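Local coordinates for probable transcriptional regulator, AsnC family (Thermus thermophilus, PDB 2DJW), which is a stand-alone RAM-domain protein of the Lrp/AsnC family that probably binds a small effector and may take part in transcriptional regulation, at the interface of chains A and B and the interface of chains A and C. Residues are numbered along the deposited sequence; one frame, centred on the assembly and turned at random. Chains: chain A/B/C, probable transcriptional regulator, AsnC family.

Contact 1: the interface of chains A and B. Residues chain A 23-24; chain B 78-80.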
loop_
_atom_site.group_PDB
_atom_site.type_symbol
_atom_site.label_atom_id
_atom_site.label_comp_id
_atom_site.label_asym_id
_atom_site.label_seq_id
_atom_site.Cartn_x
_atom_site.Cartn_y
_atom_site.Cartn_z
ATOM N N ALA A 23 12.376 -4.511 -26.873
ATOM C CA ALA A 23 13.574 -5.172 -27.371
ATOM C C ALA A 23 14.214 -4.462 -28.577
ATOM O O ALA A 23 15.395 -4.666 -28.846
ATOM C CB ALA A 23 13.264 -6.624 -27.713
ATOM N N GLU A 24 13.444 -3.642 -29.294
ATOM C CA GLU A 24 13.965 -2.935 -30.482
ATOM C C GLU A 24 14.792 -1.687 -30.179
ATOM O O GLU A 24 15.740 -1.377 -30.918
ATOM C CB GLU A 24 12.850 -2.587 -31.481
ATOM C CG GLU A 24 12.273 -3.777 -32.293
ATOM C CD GLU A 24 13.159 -5.043 -32.280
ATOM O OE1 GLU A 24 14.382 -4.945 -32.534
ATOM O OE2 GLU A 24 12.617 -6.145 -32.011
ATOM N N TYR B 78 12.714 -11.557 -24.879
ATOM C CA TYR B 78 12.329 -10.994 -26.170
ATOM C C TYR B 78 13.604 -10.520 -26.876
ATOM O O TYR B 78 14.134 -9.480 -26.526
ATOM C CB TYR B 78 11.321 -9.843 -26.015
ATOM C CG TYR B 78 10.045 -10.238 -25.306
ATOM C CD1 TYR B 78 8.942 -10.699 -26.024
ATOM C CD2 TYR B 78 9.940 -10.171 -23.915
ATOM C CE1 TYR B 78 7.781 -11.091 -25.382
ATOM C CE2 TYR B 78 8.773 -10.553 -23.267
ATOM C CZ TYR B 78 7.695 -11.014 -24.008
ATOM O OH TYR B 78 6.523 -11.395 -23.383
ATOM N N PRO B 79 14.105 -11.292 -27.864
ATOM C CA PRO B 79 15.363 -10.940 -28.534
ATOM C C PRO B 79 15.229 -9.815 -29.570
ATOM O O PRO B 79 14.141 -9.232 -29.727
ATOM C CB PRO B 79 15.745 -12.239 -29.242
ATOM C CG PRO B 79 14.424 -12.843 -29.602
ATOM C CD PRO B 79 13.537 -12.546 -28.406
ATOM N N ARG B 80 16.345 -9.548 -30.264
ATOM C CA ARG B 80 16.506 -8.538 -31.334
ATOM C C ARG B 80 17.223 -7.311 -30.783
ATOM O O ARG B 80 17.528 -7.308 -29.590
ATOM C CB ARG B 80 15.184 -8.157 -32.009
ATOM C CG ARG B 80 14.778 -9.062 -33.168
ATOM C CD ARG B 80 13.948 -8.271 -34.223
ATOM N NE ARG B 80 14.767 -7.317 -34.988
ATOM C CZ ARG B 80 14.290 -6.386 -35.820
ATOM N NH1 ARG B 80 12.981 -6.251 -36.011
ATOM N NH2 ARG B 80 15.127 -5.572 -36.458
HETATM O O HOH W 1 16.913 -5.750 -27.082
#

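Contact 2: the interface of chains A and C. Residues chain A 49-50, 52-53, 57; chain C 75.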
loop_
_atom_site.group_PDB
_atom_site.type_symbol
_atom_site.label_atom_id
_atom_site.label_comp_id
_atom_site.label_asym_id
_atom_site.label_seq_id
_atom_site.Cartn_x
_atom_site.Cartn_y
_atom_site.Cartn_z
ATOM N N VAL A 49 22.696 9.772 -17.823
ATOM C CA VAL A 49 21.382 9.716 -17.197
ATOM C C VAL A 49 20.331 10.192 -18.176
ATOM O O VAL A 49 19.290 9.568 -18.300
ATOM C CB VAL A 49 21.250 10.607 -15.933
ATOM C CG1 VAL A 49 20.364 9.916 -14.912
ATOM C CG2 VAL A 49 22.579 10.883 -15.338
ATOM N N GLU A 50 20.634 11.286 -18.878
ATOM C CA GLU A 50 19.664 11.999 -19.696
ATOM C C GLU A 50 19.103 11.121 -20.799
ATOM O O GLU A 50 18.016 11.387 -21.317
ATOM C CB GLU A 50 20.280 13.269 -20.291
ATOM C CG GLU A 50 20.562 14.386 -19.286
ATOM C CD GLU A 50 21.895 14.229 -18.581
ATOM O OE1 GLU A 50 22.638 13.269 -18.881
ATOM O OE2 GLU A 50 22.206 15.071 -17.712
ATOM N N LEU A 52 17.908 8.323 -20.432
ATOM C CA LEU A 52 16.684 7.721 -19.907
ATOM C C LEU A 52 15.418 8.307 -20.543
ATOM O O LEU A 52 14.419 7.612 -20.678
ATOM C CB LEU A 52 16.610 7.898 -18.389
ATOM C CG LEU A 52 16.852 6.743 -17.418
ATOM C CD1 LEU A 52 16.560 7.206 -15.998
ATOM C CD2 LEU A 52 16.030 5.501 -17.755
ATOM N N ASP A 53 15.453 9.592 -20.892
ATOM C CA ASP A 53 14.341 10.226 -21.595
ATOM C C ASP A 53 14.054 9.519 -22.932
ATOM O O ASP A 53 12.894 9.237 -23.261
ATOM C CB ASP A 53 14.617 11.712 -21.834
ATOM C CG ASP A 53 13.343 12.505 -22.150
ATOM O OD1 ASP A 53 12.386 12.485 -21.338
ATOM O OD2 ASP A 53 13.302 13.160 -23.205
ATOM N N THR A 57 10.640 7.891 -21.598
ATOM C CA THR A 57 9.602 8.871 -21.945
ATOM C C THR A 57 9.244 8.890 -23.441
ATOM O O THR A 57 8.085 8.979 -23.790
ATOM C CB THR A 57 9.968 10.291 -21.477
ATOM O OG1 THR A 57 10.427 10.247 -20.125
ATOM C CG2 THR A 57 8.758 11.244 -21.568
ATOM N N PHE C 75 16.153 12.944 -14.429
ATOM C CA PHE C 75 16.896 12.590 -15.652
ATOM C C PHE C 75 16.579 13.517 -16.820
ATOM O O PHE C 75 17.114 13.340 -17.917
ATOM C CB PHE C 75 16.705 11.112 -16.047
ATOM C CG PHE C 75 15.266 10.711 -16.340
ATOM C CD1 PHE C 75 14.731 10.844 -17.619
ATOM C CD2 PHE C 75 14.477 10.158 -15.355
ATOM C CE1 PHE C 75 13.426 10.456 -17.892
ATOM C CE2 PHE C 75 13.184 9.766 -15.622
ATOM C CZ PHE C 75 12.651 9.919 -16.887
#

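Contact 1: the interface of chains A and B
The carboxylate of A:Glu24 lies against the side chain of B:Arg80, and the methyl group of A:Ala23 rests on the backbone of B:Tyr78 and B:Pro79. A:Ala23 and A:Glu24 directly follow helix 15-22 of chain A; the three chain B residues form the tail that continues from strand 66-77.

The charged contact is a long salt bridge, with A:Glu24 OE1 3.4 Å from B:Arg80 NE. The two groups do not meet as a flat, paired arrangement: their planes are 35° apart, and OE1 sits above one face of the guanidinium, shifted toward its rim. The attraction is therefore likely to owe more to charge than to a directed N-H bond. A:Glu24 brings its carboxylate here by a sharp bend, with CD almost eclipsed with CA about the CB-CG bond (chi2 -17°). B:Arg80 bends later, at chi3 (71°), turning its guanidinium beside the acid.

Van der Waals packing supports the pair. The second carboxylate oxygen, A:Glu24 OE2, lies against the arginine's aliphatic stem, 3.3 Å from B:Arg80 CB, while A:Glu24 CD stands 3.7 Å from that same B:Arg80 CB. On the other residue of chain A, A:Ala23 CB approaches two carbonyl oxygens, B:Tyr78 O at 3.2 Å and B:Pro79 O at 3.4 Å. A side chain this short probably lets the tail pass close to the loop that follows the helix.

Polar backbone groups meet through water. Water 1 is 2.6 Å from A:Ala23 O, a carbonyl just beyond the helix, and 3.0 Å from B:Arg80 O, so it links the two main chains, well away from the charged pair.

Together these contacts hold the C-terminal tail of one subunit against the loop after helix 15-22 of its two-fold mate, and the twin contact does the same with the chains exchanged, in what is likely to be a RAM-domain dimer.

Contact 2: the interface of chains A and C
C:Phe75 lays its ring under A:Leu52 and turns its rim toward A:Thr57. Its CG stands between the backbone N and the carbonyl carbon (chi1 61°), the crowded position, which sets the ring against the start of helix 52-60 of chain A. The side chains of A:Leu52 and C:Phe75 cross at about a right angle. A:Leu52 CB sits over the ring face, 4.0 Å from the centroid of C:Phe75, in a CH-pi contact, and the leucine branch CD1 comes down 3.7 Å from C:Phe75 CD2.

Beyond the leucine, the backbone N of A:Asp53 is 3.6 Å from C:Phe75 CD1, and the aspartate carboxylate is tilted 44° from the ring. Nearer the strand, A:Val49 CG1 touches C:Phe75 CB, while the C:Phe75 carbonyl oxygen faces the backbone of A:Glu50, a zinc-binding residue of this protein, although no zinc is bound to this chain. An alanine in place of C:Phe75 would probably open a gap beneath A:Leu52 and leave its CB without the aromatic face.

The hydroxyl A:Thr57 OG1 lies in the ring plane at its edge, 3.7 Å from C:Phe75 CE1, and is also 3.2 Å from A:Asp53 OD1 in a weak hydrogen bond within chain A.

About 20 Å separates the C-alpha centres of contact 1 and contact 2, and chain A takes part in both through different elements: the loop just after helix 15-22 in contact 1, the 3-10 helix 49-51 and helix 52-60 in contact 2. The partners use neighbouring parts of one C-terminal segment, the tail after strand 66-77 in chain B and residue 75 within that strand in chain C. Since both interfaces are two-fold, each subunit can offer the same segment to two different neighbours. Alternating the two interfaces could link subunits into the ten-chain deposited assembly, whose biological standing the structure alone does not show.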